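PDB 4HXF: peptidase S9 prolyl oligopeptidase catalytic domain-containing protein from Pyrococcus horikoshii, which probably acts as a serine peptidase of the prolyl oligopeptidase family, an acylaminoacyl peptidase that assembles into a self-compartmentalising hexamer and selects its substrates through multimerisation. Local coordinates for residues A[27-32]-A[334-339]; A[71-76]-A[93-98]; A[443-448]-A[480-485]. All coordinates share one frame; numbering follows the deposited sequence. Where two conformers were deposited one is given.

Contact 1 (A[27-32]-A[334-339]); sequences VAYVLT and QLTDYN
Tyr29 and Tyr338 carry the polar part of this buried contact, their side chains coming from opposite directions until the two hydroxyls, Tyr29 OH and Tyr338 OH, lie 2.7 Å apart, a distance consistent with a hydrogen bond. Each hydroxyl oxygen sits at the edge of the other ring, near its plane. Tyrosine suits both places, since a long flat ring spans the gap and still brings a polar end to the middle. The hydroxyl of Tyr29 is also hydrogen-bonded to Glu48.

Strand 26-35 belongs to the first four-stranded blade of the beta-propeller, while 334-339 follows the outermost strand of the last blade, so the contact lies where the ring of blades closes. Side chains, not a shared strand, join the two ends here.

Apolar packing adds to the join. Leu31 CD2 lies 4.0 Å from Tyr338 CE2, and Tyr29 CE2 is 3.9 Å from Tyr338 CE1. Gly161 of a second subunit packs on Tyr338.

A methyl also meets a hydroxyl: Thr336 CG2 is 3.6 Å from Tyr29 OH. Its chi1 of 69° sets CG2 beside the backbone N, facing the tyrosine, while OG1 bonds to Glu324.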
# COMPACT_ATOMS: atom_id res chain seq x y z
N VAL A 27 -19.22 34.57 17.99
CA VAL A 27 -19.82 34.21 16.73
C VAL A 27 -19.02 33.08 16.16
O VAL A 27 -17.76 33.14 16.27
CB VAL A 27 -19.79 35.46 15.88
CG1 VAL A 27 -20.45 35.26 14.52
CG2 VAL A 27 -20.56 36.53 16.66
N ALA A 28 -19.66 32.07 15.57
CA ALA A 28 -18.94 31.03 14.83
C ALA A 28 -19.57 30.96 13.46
O ALA A 28 -20.75 31.27 13.27
CB ALA A 28 -18.99 29.66 15.49
N TYR A 29 -18.75 30.57 12.48
CA TYR A 29 -19.24 30.37 11.13
C TYR A 29 -18.28 29.51 10.38
O TYR A 29 -17.15 29.23 10.89
CB TYR A 29 -19.49 31.75 10.41
CG TYR A 29 -18.31 32.68 10.33
CD1 TYR A 29 -18.08 33.57 11.35
CD2 TYR A 29 -17.35 32.55 9.33
CE1 TYR A 29 -16.96 34.39 11.34
CE2 TYR A 29 -16.27 33.42 9.29
CZ TYR A 29 -16.05 34.31 10.31
OH TYR A 29 -14.99 35.17 10.36
N VAL A 30 -18.60 29.06 9.16
CA VAL A 30 -17.78 28.17 8.36
C VAL A 30 -17.24 28.96 7.16
O VAL A 30 -18.01 29.68 6.52
CB VAL A 30 -18.50 26.91 7.79
CG1 VAL A 30 -17.59 26.05 7.01
CG2 VAL A 30 -19.14 26.19 9.02
N LEU A 31 -15.95 28.90 7.01
CA LEU A 31 -15.21 29.49 5.85
C LEU A 31 -14.88 28.33 4.90
O LEU A 31 -14.20 27.36 5.32
CB LEU A 31 -13.93 30.14 6.34
CG LEU A 31 -12.91 30.52 5.26
CD1 LEU A 31 -13.46 31.59 4.33
CD2 LEU A 31 -11.64 31.07 5.96
N THR A 32 -15.40 28.40 3.68
CA THR A 32 -15.21 27.39 2.64
C THR A 32 -14.42 27.93 1.48
O THR A 32 -14.69 29.03 1.06
CB THR A 32 -16.53 26.80 2.13
OG1 THR A 32 -17.23 26.24 3.30
CG2 THR A 32 -16.35 25.74 1.00
N GLN A 334 -20.61 46.03 9.67
CA GLN A 334 -19.96 44.90 8.97
C GLN A 334 -18.82 44.30 9.83
O GLN A 334 -18.02 45.10 10.41
CB GLN A 334 -19.47 45.37 7.64
CG GLN A 334 -18.88 44.22 6.75
CD GLN A 334 -18.46 44.76 5.41
OE1 GLN A 334 -18.79 45.89 5.06
NE2 GLN A 334 -17.66 44.00 4.65
N LEU A 335 -18.82 43.00 10.04
CA LEU A 335 -17.87 42.30 10.88
C LEU A 335 -16.74 41.77 10.01
O LEU A 335 -15.63 41.67 10.53
CB LEU A 335 -18.42 41.09 11.72
CG LEU A 335 -19.49 41.61 12.72
CD1 LEU A 335 -19.95 40.37 13.48
CD2 LEU A 335 -18.77 42.65 13.58
N THR A 336 -17.03 41.26 8.82
CA THR A 336 -15.94 40.54 8.06
C THR A 336 -15.78 41.26 6.72
O THR A 336 -16.73 41.86 6.16
CB THR A 336 -16.16 39.06 7.85
OG1 THR A 336 -17.25 38.81 6.95
CG2 THR A 336 -16.39 38.26 9.13
N ASP A 337 -14.61 41.08 6.09
CA ASP A 337 -14.36 41.59 4.80
C ASP A 337 -13.42 40.60 4.02
O ASP A 337 -12.36 40.97 3.51
CB ASP A 337 -13.69 42.95 4.84
CG ASP A 337 -13.71 43.64 3.49
OD1 ASP A 337 -14.57 43.33 2.65
OD2 ASP A 337 -12.83 44.50 3.29
N TYR A 338 -13.80 39.33 4.03
CA TYR A 338 -12.96 38.28 3.45
C TYR A 338 -12.59 38.50 2.01
O TYR A 338 -11.43 38.30 1.66
CB TYR A 338 -13.59 36.89 3.54
CG TYR A 338 -13.44 36.24 4.89
CD1 TYR A 338 -14.34 36.47 5.91
CD2 TYR A 338 -12.32 35.50 5.19
CE1 TYR A 338 -14.22 35.91 7.16
CE2 TYR A 338 -12.14 35.00 6.48
CZ TYR A 338 -13.11 35.16 7.43
OH TYR A 338 -12.91 34.65 8.67
N ASN A 339 -13.53 39.01 1.19
CA ASN A 339 -13.28 39.19 -0.24
C ASN A 339 -12.93 40.60 -0.68
O ASN A 339 -12.90 40.91 -1.84
CB ASN A 339 -14.42 38.60 -1.08
CG ASN A 339 -14.62 37.10 -0.86
OD1 ASN A 339 -13.67 36.38 -1.00
ND2 ASN A 339 -15.84 36.68 -0.48

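Contact 2 (A[71-76]-A[93-98]); sequences KKIAFM and KTLSAK
Ile73 and Leu95 meet through their branch ends, with Ile73 CG2 4.3 Å from Leu95 CD2. Ile73 points its side chain toward 93-98, whereas Leu95 begins off to one side and only its end comes nearer. Its backbone has a left-handed conformation, as suits the turn that leads into strand 97-102. One step further on, Phe75 offers its ring edge: CZ lies 4.4 Å from Ala97 CB, which sits near the plane of the ring. The phenyl reaches there because CG stands between the backbone N and the carbonyl carbon (chi1 64°), and the small methyl of Ala97 can fit at its rim. Both strands belong to the second blade of the propeller, strand 86-91 running between them, so these side chains meet across the face of one antiparallel sheet. Trp88 of that middle strand meets the Phe75 ring nearly parallel, planes at about 10°, and Ile58 of the preceding blade packs on Ile73, Phe75 and Leu95. At the loop end a water links the backbones, donating to Lys71 O at 2.7 Å and accepting from Lys93 N at 3.0 Å. Ser96 turns elsewhere, to Asp91 and to Phe57 N of a third subunit. With two light apolar touches between them, the side chains probably hold by burial and shape rather than by directed bonds, and the polar link between the backbones depends on a water.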
# COMPACT_ATOMS: atom_id res chain seq x y z
N LYS A 71 -19.82 27.48 26.73
CA LYS A 71 -18.57 26.91 27.19
C LYS A 71 -17.93 26.00 26.17
O LYS A 71 -16.73 25.77 26.26
CB LYS A 71 -18.77 26.15 28.45
CG LYS A 71 -19.12 27.09 29.64
CD LYS A 71 -19.07 26.32 30.93
CE LYS A 71 -19.37 27.31 32.08
NZ LYS A 71 -20.48 26.73 32.90
N LYS A 72 -18.73 25.41 25.30
CA LYS A 72 -18.26 24.38 24.39
C LYS A 72 -18.84 24.56 23.00
O LYS A 72 -19.84 25.22 22.83
CB LYS A 72 -18.74 23.04 24.88
CG LYS A 72 -18.16 22.69 26.22
CD LYS A 72 -18.77 21.39 26.69
CE LYS A 72 -20.17 21.57 27.25
NZ LYS A 72 -20.47 20.38 28.16
N ILE A 73 -18.18 23.99 22.05
CA ILE A 73 -18.66 23.92 20.68
C ILE A 73 -18.56 22.49 20.20
O ILE A 73 -17.48 21.81 20.31
CB ILE A 73 -17.93 24.92 19.77
CG1 ILE A 73 -18.46 24.94 18.39
CG2 ILE A 73 -16.42 24.69 19.80
CD1 ILE A 73 -17.97 26.25 17.67
N ALA A 74 -19.69 22.00 19.65
CA ALA A 74 -19.73 20.74 18.94
C ALA A 74 -19.53 21.04 17.47
O ALA A 74 -19.90 22.10 16.98
CB ALA A 74 -21.03 19.98 19.17
N PHE A 75 -18.96 20.08 16.79
CA PHE A 75 -18.77 20.13 15.36
C PHE A 75 -18.59 18.84 14.73
O PHE A 75 -18.36 17.86 15.44
CB PHE A 75 -17.58 21.08 15.02
CG PHE A 75 -16.23 20.64 15.52
CD1 PHE A 75 -15.80 20.97 16.79
CD2 PHE A 75 -15.39 19.85 14.74
CE1 PHE A 75 -14.54 20.55 17.24
CE2 PHE A 75 -14.18 19.43 15.19
CZ PHE A 75 -13.72 19.78 16.43
N MET A 76 -18.67 18.80 13.39
CA MET A 76 -18.44 17.61 12.62
C MET A 76 -17.18 17.68 11.78
O MET A 76 -16.86 18.76 11.21
CB MET A 76 -19.65 17.37 11.68
CG MET A 76 -20.98 17.33 12.42
SD MET A 76 -21.56 15.64 12.60
CE MET A 76 -21.21 14.82 11.06
N LYS A 93 -12.74 28.02 25.23
CA LYS A 93 -11.58 28.81 25.71
C LYS A 93 -10.31 28.42 24.96
O LYS A 93 -9.55 29.30 24.54
CB LYS A 93 -11.39 28.67 27.19
CG LYS A 93 -10.38 29.63 27.79
N THR A 94 -9.96 27.14 24.93
CA THR A 94 -8.67 26.74 24.38
C THR A 94 -8.81 25.98 23.07
O THR A 94 -7.79 25.66 22.45
CB THR A 94 -7.89 25.82 25.40
OG1 THR A 94 -8.55 24.57 25.51
CG2 THR A 94 -7.74 26.42 26.84
N LEU A 95 -10.02 25.57 22.72
CA LEU A 95 -10.29 24.77 21.52
C LEU A 95 -9.59 23.40 21.55
O LEU A 95 -9.45 22.72 20.54
CB LEU A 95 -10.08 25.55 20.19
CG LEU A 95 -11.01 26.73 20.06
CD1 LEU A 95 -10.52 27.48 18.76
CD2 LEU A 95 -12.41 26.17 19.90
N SER A 96 -9.25 22.93 22.77
CA SER A 96 -8.84 21.52 22.87
C SER A 96 -10.12 20.70 22.65
O SER A 96 -11.25 21.12 22.97
CB SER A 96 -8.28 21.20 24.22
OG SER A 96 -9.22 21.28 25.26
N ALA A 97 -10.01 19.53 22.04
CA ALA A 97 -11.22 18.85 21.52
C ALA A 97 -11.13 17.30 21.67
O ALA A 97 -10.04 16.74 21.68
CB ALA A 97 -11.36 19.11 20.05
N LYS A 98 -12.29 16.69 21.89
CA LYS A 98 -12.35 15.24 21.92
C LYS A 98 -13.35 14.77 20.92
O LYS A 98 -14.35 15.45 20.65
CB LYS A 98 -12.67 14.82 23.37
CG LYS A 98 -13.97 15.24 23.90
CD LYS A 98 -14.38 14.53 25.21
CE LYS A 98 -15.86 14.71 25.56
NZ LYS A 98 -16.30 13.70 26.59
O HOH W 1 -14.92 27.46 27.24

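Contact 3 (A[443-448]-A[480-485]); sequences NGIEEF and DLFKAG
In the alpha/beta hydrolase fold of the catalytic domain, Ile445 of helix 436-451 meets Leu481 and Phe482, which lie on the approach to sheet strand 484-488. Two branches of the isoleucine divide the work. Its CG2, anti to the backbone N, reaches Leu481 tip to tip, with CD2 of the leucine 4.2 Å away. The other branch extends to Phe482, and Ile445 CD1 lies 3.8 Å from Phe482 CZ, at the edge of the ring and near its plane. The forked aliphatic side chain suits a helix position that touches two neighbouring residues, one with each branch.

The chain leading to strand 484-488 follows helix 467-478, which begins just after Ser466, a residue of the inhibitor pocket and probably the nucleophile at its elbow. The contact therefore joins one helix packed on the central sheet to the link between the next helix and the next strand. Phe482 is well suited to this spot: its ring also packs against Ala475 and Leu476 of helix 467-478 and against Ile460 and Ile462 of strand 460-465. Leu481 CB sits 4.1 Å above one face of the ring, offset toward the rim. On the helix side, Ile445 also touches Val382 of the sheet.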
# COMPACT_ATOMS: atom_id res chain seq x y z
N ASN A 443 -41.97 40.26 -22.70
CA ASN A 443 -42.30 41.67 -22.49
C ASN A 443 -41.18 42.42 -21.74
O ASN A 443 -40.94 43.59 -22.01
CB ASN A 443 -43.66 41.77 -21.73
CG ASN A 443 -44.84 41.48 -22.67
OD1 ASN A 443 -44.77 41.81 -23.86
ND2 ASN A 443 -45.92 40.89 -22.17
N GLY A 444 -40.49 41.71 -20.84
CA GLY A 444 -39.35 42.27 -20.16
C GLY A 444 -38.21 42.57 -21.08
O GLY A 444 -37.58 43.62 -21.03
N ILE A 445 -37.98 41.63 -21.95
CA ILE A 445 -36.92 41.80 -22.97
C ILE A 445 -37.26 42.97 -23.85
O ILE A 445 -36.41 43.78 -24.16
CB ILE A 445 -36.77 40.52 -23.84
CG1 ILE A 445 -36.32 39.38 -23.05
CG2 ILE A 445 -35.83 40.79 -25.06
CD1 ILE A 445 -36.44 38.05 -23.79
N GLU A 446 -38.51 43.14 -24.28
CA GLU A 446 -38.94 44.20 -25.15
C GLU A 446 -38.74 45.54 -24.49
O GLU A 446 -38.19 46.46 -25.14
CB GLU A 446 -40.39 44.00 -25.57
CG GLU A 446 -40.88 44.99 -26.57
CD GLU A 446 -42.42 44.87 -26.83
OE1 GLU A 446 -42.86 45.55 -27.79
OE2 GLU A 446 -43.16 44.15 -26.06
N GLU A 447 -38.98 45.62 -23.21
CA GLU A 447 -38.79 46.89 -22.53
C GLU A 447 -37.30 47.22 -22.33
O GLU A 447 -36.88 48.36 -22.57
CB GLU A 447 -39.54 46.92 -21.20
CG GLU A 447 -39.31 48.20 -20.34
CD GLU A 447 -39.74 49.53 -20.96
OE1 GLU A 447 -39.45 50.55 -20.33
OE2 GLU A 447 -40.31 49.55 -22.11
N PHE A 448 -36.53 46.17 -21.99
CA PHE A 448 -35.11 46.32 -21.88
C PHE A 448 -34.50 46.85 -23.20
O PHE A 448 -33.65 47.76 -23.20
CB PHE A 448 -34.46 44.97 -21.47
CG PHE A 448 -33.04 44.85 -21.95
CD1 PHE A 448 -32.03 45.46 -21.25
CD2 PHE A 448 -32.71 44.09 -23.04
CE1 PHE A 448 -30.70 45.43 -21.67
CE2 PHE A 448 -31.37 43.99 -23.46
CZ PHE A 448 -30.37 44.70 -22.78
N ASP A 480 -38.83 32.99 -32.43
CA ASP A 480 -37.70 33.08 -33.31
C ASP A 480 -36.76 34.21 -32.86
O ASP A 480 -35.82 34.56 -33.57
CB ASP A 480 -38.17 33.31 -34.78
CG ASP A 480 -39.03 32.17 -35.34
OD1 ASP A 480 -38.77 30.99 -35.03
OD2 ASP A 480 -39.97 32.48 -36.13
N LEU A 481 -36.97 34.77 -31.67
CA LEU A 481 -36.13 35.84 -31.22
C LEU A 481 -34.69 35.45 -30.91
O LEU A 481 -33.81 36.22 -31.13
CB LEU A 481 -36.78 36.47 -29.94
CG LEU A 481 -36.11 37.71 -29.31
CD1 LEU A 481 -36.02 38.84 -30.36
CD2 LEU A 481 -36.94 38.09 -28.05
N PHE A 482 -34.46 34.24 -30.40
CA PHE A 482 -33.18 33.85 -29.82
C PHE A 482 -32.24 33.18 -30.79
O PHE A 482 -32.66 32.41 -31.66
CB PHE A 482 -33.41 32.95 -28.62
CG PHE A 482 -34.32 33.56 -27.60
CD1 PHE A 482 -35.67 33.29 -27.58
CD2 PHE A 482 -33.84 34.48 -26.71
CE1 PHE A 482 -36.54 33.87 -26.73
CE2 PHE A 482 -34.73 35.10 -25.87
CZ PHE A 482 -36.06 34.82 -25.85
N LYS A 483 -30.96 33.53 -30.67
CA LYS A 483 -29.93 33.07 -31.62
C LYS A 483 -29.17 31.81 -31.09
O LYS A 483 -28.47 31.16 -31.84
CB LYS A 483 -28.98 34.18 -31.88
CG LYS A 483 -29.64 35.30 -32.71
CD LYS A 483 -30.29 34.81 -34.01
CE LYS A 483 -30.67 36.01 -34.90
NZ LYS A 483 -31.74 36.82 -34.21
N ALA A 484 -29.27 31.56 -29.80
CA ALA A 484 -28.59 30.48 -29.07
C ALA A 484 -29.26 30.27 -27.76
O ALA A 484 -29.75 31.19 -27.16
CB ALA A 484 -27.12 30.87 -28.82
N GLY A 485 -29.16 29.06 -27.25
CA GLY A 485 -29.64 28.68 -25.96
C GLY A 485 -28.71 27.77 -25.20
O GLY A 485 -27.96 26.95 -25.84

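Contacts 1 and 2 belong to the beta-propeller and contact 3 to the alpha/beta hydrolase domain. Contact 1 spans most of the propeller, from its first blade to its last, and contact 2, within the second blade, is nested inside that span; contact 3 follows in series. The centres of contacts 1 and 2 are about 19 Å apart, and the two touch where Ala28 CB packs 4.2 Å from Ile73 CD1, first blade against second. Contact 3 lies about 39 Å from contact 1 and about 54 Å from contact 2, between centres. Both propeller contacts meet a second subunit, so ring closure and blade packing lie close to the hexamer's interfaces, while contact 3 touches no other protein chain.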